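PDB 4YE5: peptidoglycan synthetase penicillin-binding protein 3, which probably binds penicillin and, as a member of the transpeptidase family, is thought to cross-link peptidoglycan strands during cell-wall synthesis. Local coordinates for residues 251-255 with 425-429; 295-299 with 453-457. All coordinates share one frame; numbering follows the deposited sequence.

Contact 1: 251-255 with 425-429; sequences QSGDI and KPQRI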
loop_
_atom_site.group_PDB
_atom_site.type_symbol
_atom_site.label_atom_id
_atom_site.label_comp_id
_atom_site.label_asym_id
_atom_site.label_seq_id
_atom_site.Cartn_x
_atom_site.Cartn_y
_atom_site.Cartn_z
ATOM N N GLN A 251 5.344 2.418 17.631
ATOM C CA GLN A 251 5.096 1.280 18.510
ATOM C C GLN A 251 4.401 0.101 17.827
ATOM O O GLN A 251 4.624 -1.044 18.200
ATOM C CB GLN A 251 4.369 1.709 19.790
ATOM C CG GLN A 251 5.381 2.217 20.835
ATOM C CD GLN A 251 4.741 2.832 22.060
ATOM O OE1 GLN A 251 3.550 2.658 22.306
ATOM N NE2 GLN A 251 5.538 3.561 22.838
ATOM N N SER A 252 3.592 0.373 16.805
ATOM C CA SER A 252 2.821 -0.694 16.167
ATOM C C SER A 252 3.406 -1.193 14.839
ATOM O O SER A 252 3.143 -2.319 14.436
ATOM C CB SER A 252 1.391 -0.226 15.931
ATOM O OG SER A 252 1.397 0.780 14.912
ATOM N N GLY A 253 4.186 -0.356 14.165
ATOM C CA GLY A 253 4.625 -0.656 12.816
ATOM C C GLY A 253 3.574 -0.373 11.754
ATOM O O GLY A 253 3.754 -0.728 10.590
ATOM N N ASP A 254 2.476 0.269 12.143
ATOM C CA ASP A 254 1.421 0.640 11.191
ATOM C C ASP A 254 1.834 1.770 10.276
ATOM O O ASP A 254 2.477 2.726 10.712
ATOM C CB ASP A 254 0.158 1.083 11.913
ATOM C CG ASP A 254 -0.598 -0.069 12.526
ATOM O OD1 ASP A 254 -0.203 -1.233 12.282
ATOM O OD2 ASP A 254 -1.598 0.197 13.230
ATOM N N ILE A 255 1.425 1.671 9.014
ATOM C CA ILE A 255 1.788 2.669 8.008
ATOM C C ILE A 255 0.689 3.717 7.862
ATOM O O ILE A 255 -0.403 3.410 7.420
ATOM C CB ILE A 255 2.059 1.994 6.646
ATOM C CG1 ILE A 255 3.192 0.961 6.825
ATOM C CG2 ILE A 255 2.383 3.055 5.571
ATOM C CD1 ILE A 255 3.545 0.198 5.567
ATOM N N LYS A 425 9.298 -4.755 14.396
ATOM C CA LYS A 425 8.009 -5.374 14.105
ATOM C C LYS A 425 7.767 -5.536 12.615
ATOM O O LYS A 425 8.287 -4.769 11.811
ATOM C CB LYS A 425 6.880 -4.543 14.705
ATOM C CG LYS A 425 6.732 -4.711 16.209
ATOM C CD LYS A 425 5.390 -4.179 16.663
ATOM C CE LYS A 425 5.134 -4.493 18.109
ATOM N NZ LYS A 425 3.974 -3.710 18.588
ATOM N N PRO A 426 6.960 -6.536 12.231
ATOM C CA PRO A 426 6.538 -6.535 10.830
ATOM C C PRO A 426 5.668 -5.293 10.593
ATOM O O PRO A 426 4.843 -4.961 11.437
ATOM C CB PRO A 426 5.704 -7.817 10.714
ATOM C CG PRO A 426 5.236 -8.096 12.124
ATOM C CD PRO A 426 6.350 -7.626 13.010
ATOM N N GLN A 427 5.861 -4.591 9.486
ATOM C CA GLN A 427 4.997 -3.447 9.206
ATOM C C GLN A 427 3.606 -3.911 8.827
ATOM O O GLN A 427 3.426 -5.053 8.399
ATOM C CB GLN A 427 5.588 -2.591 8.091
ATOM C CG GLN A 427 6.804 -1.817 8.554
ATOM C CD GLN A 427 7.770 -1.589 7.414
ATOM O OE1 GLN A 427 8.139 -2.536 6.695
ATOM N NE2 GLN A 427 8.201 -0.344 7.244
ATOM N N ARG A 428 2.629 -3.023 8.979
ATOM C CA ARG A 428 1.239 -3.355 8.648
ATOM C C ARG A 428 0.603 -2.248 7.823
ATOM O O ARG A 428 0.784 -1.078 8.119
ATOM C CB ARG A 428 0.402 -3.566 9.921
ATOM C CG ARG A 428 -0.969 -4.156 9.641
ATOM C CD ARG A 428 -1.683 -4.605 10.935
ATOM N NE ARG A 428 -1.970 -3.464 11.807
ATOM C CZ ARG A 428 -3.031 -3.365 12.607
ATOM N NH1 ARG A 428 -3.939 -4.334 12.658
ATOM N NH2 ARG A 428 -3.191 -2.280 13.353
ATOM N N ILE A 429 -0.141 -2.622 6.789
ATOM C CA ILE A 429 -0.923 -1.650 6.056
ATOM C C ILE A 429 -2.408 -2.043 6.009
ATOM O O ILE A 429 -3.280 -1.178 5.819
ATOM C CB ILE A 429 -0.367 -1.422 4.628
ATOM C CG1 ILE A 429 -0.957 -0.136 4.027
ATOM C CG2 ILE A 429 -0.606 -2.636 3.755
ATOM C CD1 ILE A 429 -0.245 0.316 2.769
#
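The carbonyl oxygen of Arg428 accepts a hydrogen bond from the amide of Ile255, 3.0 Å from Ile255 N to Arg428 O, and is also hydrogen-bonded with the hydroxyl of Thr218, which it shares with Ile255 O. On its other side along the chain, Arg428 N donates to Gly253 O over 3.0 Å. This pairing of one residue with both neighbours of Asp254 makes a single parallel beta bridge between Asp254 and Arg428, inside the transpeptidase domain. It joins the turn between strands 242-249 and 255-260 to the loop leading into strand 430-434. Gly253 O also receives a CA-H...O contact from Gln427 CA at 3.3 Å. Gly253 itself takes a positive phi (79°), a backbone conformation that crowds any side chain against the preceding carbonyl oxygen.

The bridged residues also meet through their side chains, which run side by side. Arg428 forms a side-on, bidentate salt bridge to the Asp254 carboxylate with two nearly straight bonds, NE to Asp254 OD1 (2.9 Å) and NH2 to Asp254 OD2 (2.9 Å). Both oxygens are met on their syn sides, but the two planes are twisted by 28°. A bend at chi3 (64°) turns the guanidinium toward Asp254, and its remaining nitrogen, NH1, bonds to Gln443 O, so its rotation is fixed from two directions. Asp254 N closes an ST turn on Ser252 OG, which is also hydrogen-bonded to Asp249 OD2. Ile255 CD1 also reaches Ile429 CB at 4.3 Å. Gln427 NE2 is bonded to Gln248 OE1 and Met409 O. At the far end, the extended chain of Lys425 spans the turn to put its NZ 2.8 Å from Gln251 O, in the plane of that carbonyl.

Contact 2: 295-299 with 453-457; sequences SGMLQ and IDESV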
loop_
_atom_site.group_PDB
_atom_site.type_symbol
_atom_site.label_atom_id
_atom_site.label_comp_id
_atom_site.label_asym_id
_atom_site.label_seq_id
_atom_site.Cartn_x
_atom_site.Cartn_y
_atom_site.Cartn_z
ATOM N N SER A 295 25.207 0.263 15.091
ATOM C CA SER A 295 24.417 -0.492 16.047
ATOM C C SER A 295 25.069 -1.857 16.287
ATOM O O SER A 295 25.164 -2.325 17.441
ATOM C CB SER A 295 22.976 -0.668 15.555
ATOM O OG SER A 295 22.292 0.574 15.581
ATOM N N GLY A 296 25.524 -2.481 15.199
ATOM C CA GLY A 296 26.218 -3.765 15.270
ATOM C C GLY A 296 27.507 -3.678 16.094
ATOM O O GLY A 296 27.785 -4.543 16.932
HETATM N N MSE A 297 28.285 -2.620 15.875
HETATM C CA MSE A 297 29.539 -2.424 16.599
HETATM C C MSE A 297 29.325 -2.317 18.098
HETATM O O MSE A 297 30.088 -2.880 18.890
HETATM C CB MSE A 297 30.259 -1.163 16.121
HETATM C CG MSE A 297 30.707 -1.236 14.688
HETATM SE SE MSE A 297 31.443 0.462 14.170
HETATM C CE MSE A 297 31.552 0.116 12.251
ATOM N N LEU A 298 28.297 -1.572 18.485
ATOM C CA LEU A 298 27.974 -1.416 19.900
ATOM C C LEU A 298 27.498 -2.742 20.469
ATOM O O LEU A 298 27.968 -3.165 21.503
ATOM C CB LEU A 298 26.902 -0.358 20.104
ATOM C CG LEU A 298 27.300 1.049 19.647
ATOM C CD1 LEU A 298 26.104 1.967 19.818
ATOM C CD2 LEU A 298 28.488 1.565 20.460
ATOM N N GLN A 299 26.557 -3.384 19.779
ATOM C CA GLN A 299 25.992 -4.643 20.234
ATOM C C GLN A 299 27.062 -5.705 20.495
ATOM O O GLN A 299 26.980 -6.441 21.483
ATOM C CB GLN A 299 24.961 -5.171 19.240
ATOM C CG GLN A 299 24.290 -6.469 19.671
ATOM C CD GLN A 299 23.408 -6.283 20.897
ATOM O OE1 GLN A 299 22.825 -5.212 21.098
ATOM N NE2 GLN A 299 23.333 -7.316 21.742
ATOM N N ILE A 453 18.712 -5.458 18.538
ATOM C CA ILE A 453 19.802 -5.008 19.406
ATOM C C ILE A 453 19.247 -4.797 20.816
ATOM O O ILE A 453 18.027 -4.664 20.996
ATOM C CB ILE A 453 20.401 -3.649 18.941
ATOM C CG1 ILE A 453 19.268 -2.666 18.610
ATOM C CG2 ILE A 453 21.312 -3.833 17.714
ATOM C CD1 ILE A 453 19.754 -1.276 18.173
ATOM N N ASP A 454 20.141 -4.739 21.800
ATOM C CA ASP A 454 19.728 -4.443 23.166
ATOM C C ASP A 454 19.058 -3.072 23.220
ATOM O O ASP A 454 19.418 -2.170 22.456
ATOM C CB ASP A 454 20.929 -4.449 24.120
ATOM C CG ASP A 454 21.542 -5.826 24.301
ATOM O OD1 ASP A 454 21.030 -6.830 23.751
ATOM O OD2 ASP A 454 22.540 -5.900 25.039
ATOM N N GLU A 455 18.101 -2.917 24.135
ATOM C CA GLU A 455 17.450 -1.630 24.371
ATOM C C GLU A 455 18.462 -0.530 24.739
ATOM O O GLU A 455 18.336 0.627 24.331
ATOM C CB GLU A 455 16.387 -1.766 25.470
ATOM C CG GLU A 455 15.667 -0.468 25.803
ATOM C CD GLU A 455 14.491 -0.663 26.764
ATOM O OE1 GLU A 455 13.902 -1.771 26.813
ATOM O OE2 GLU A 455 14.171 0.296 27.487
ATOM N N SER A 456 19.490 -0.892 25.488
ATOM C CA SER A 456 20.480 0.098 25.868
ATOM C C SER A 456 21.276 0.561 24.622
ATOM O O SER A 456 21.637 1.725 24.490
ATOM C CB SER A 456 21.393 -0.473 26.955
ATOM O OG SER A 456 22.039 -1.646 26.503
ATOM N N VAL A 457 21.507 -0.343 23.682
ATOM C CA VAL A 457 22.211 0.026 22.457
ATOM C C VAL A 457 21.327 0.931 21.597
ATOM O O VAL A 457 21.792 1.934 21.047
ATOM C CB VAL A 457 22.642 -1.226 21.641
ATOM C CG1 VAL A 457 23.086 -0.844 20.194
ATOM C CG2 VAL A 457 23.739 -1.973 22.376
#
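Gln299 and Asp454 supply the polar part of this contact, a pair of hydrogen bonds between one carboxamide and one residue, one accepted and one donated. OE1 of Gln299 accepts from Asp454 N at 2.8 Å along a nearly straight N-H, though the donor is tilted from the carbonyl plane. In return, Gln299 NE2 donates to Asp454 OD1 at 3.1 Å. The acceptor lies near the plane of the amide, while the oxygen is approached from above the carboxylate, the two flat groups being almost perpendicular (84°). A bend at chi2 (67°) turns the Gln299 amide out from its helix toward the loop, so both of its ends are used. Asp454 occupies the N-cap position of helix 455-470, yet its carboxylate makes no capping bond. A glycerol, probably from the crystallisation liquor, bonds to Gln299 O and weakly to Asp454 OD2.

Van der Waals contacts accompany these bonds. Val457 turns its two methyls to different partners: CG1 makes an apolar contact 3.8 Å from Leu298 CB and also meets Ser295 O, whereas CG2 packs 3.6 Å from Gln299 OE1. Ile453 CD1 sits 4.1 Å from Ser295 OG, a hydroxyl already bonded to Val291 O within its own helix. Ile418 of helix 408-419 touches both Ser295 and Ile453, so a third helix packs beside the contact.

The C-terminal turn of helix 290-299 is thus clasped to the start of helix 455-470, in the helical part of the penicillin-binding transpeptidase fold; the first of these helices begins at a probable SxxK motif.

From the N terminus the chain meets 251-255, then 295-299, 425-429 and 453-457. Contact 1 is closed after 295-299 has passed but before 453-457 closes contact 2, so the two loops cross, overlapping without either containing the other. Contact 1 closes a loop of 169 residues, tying the turn before edge strand 255-260 of the five-stranded sheet to the approach of strand 430-434 in the mixed sheet. Contact 2 closes a loop of 153 residues between helices 290-299 and 455-470. The centres of contact 1 and contact 2 lie about 22 Å apart, and the two do not touch. Helix 408-419 spans the gap, reaching contact 1 through Met409 and Asn413 and contact 2 through Ile418.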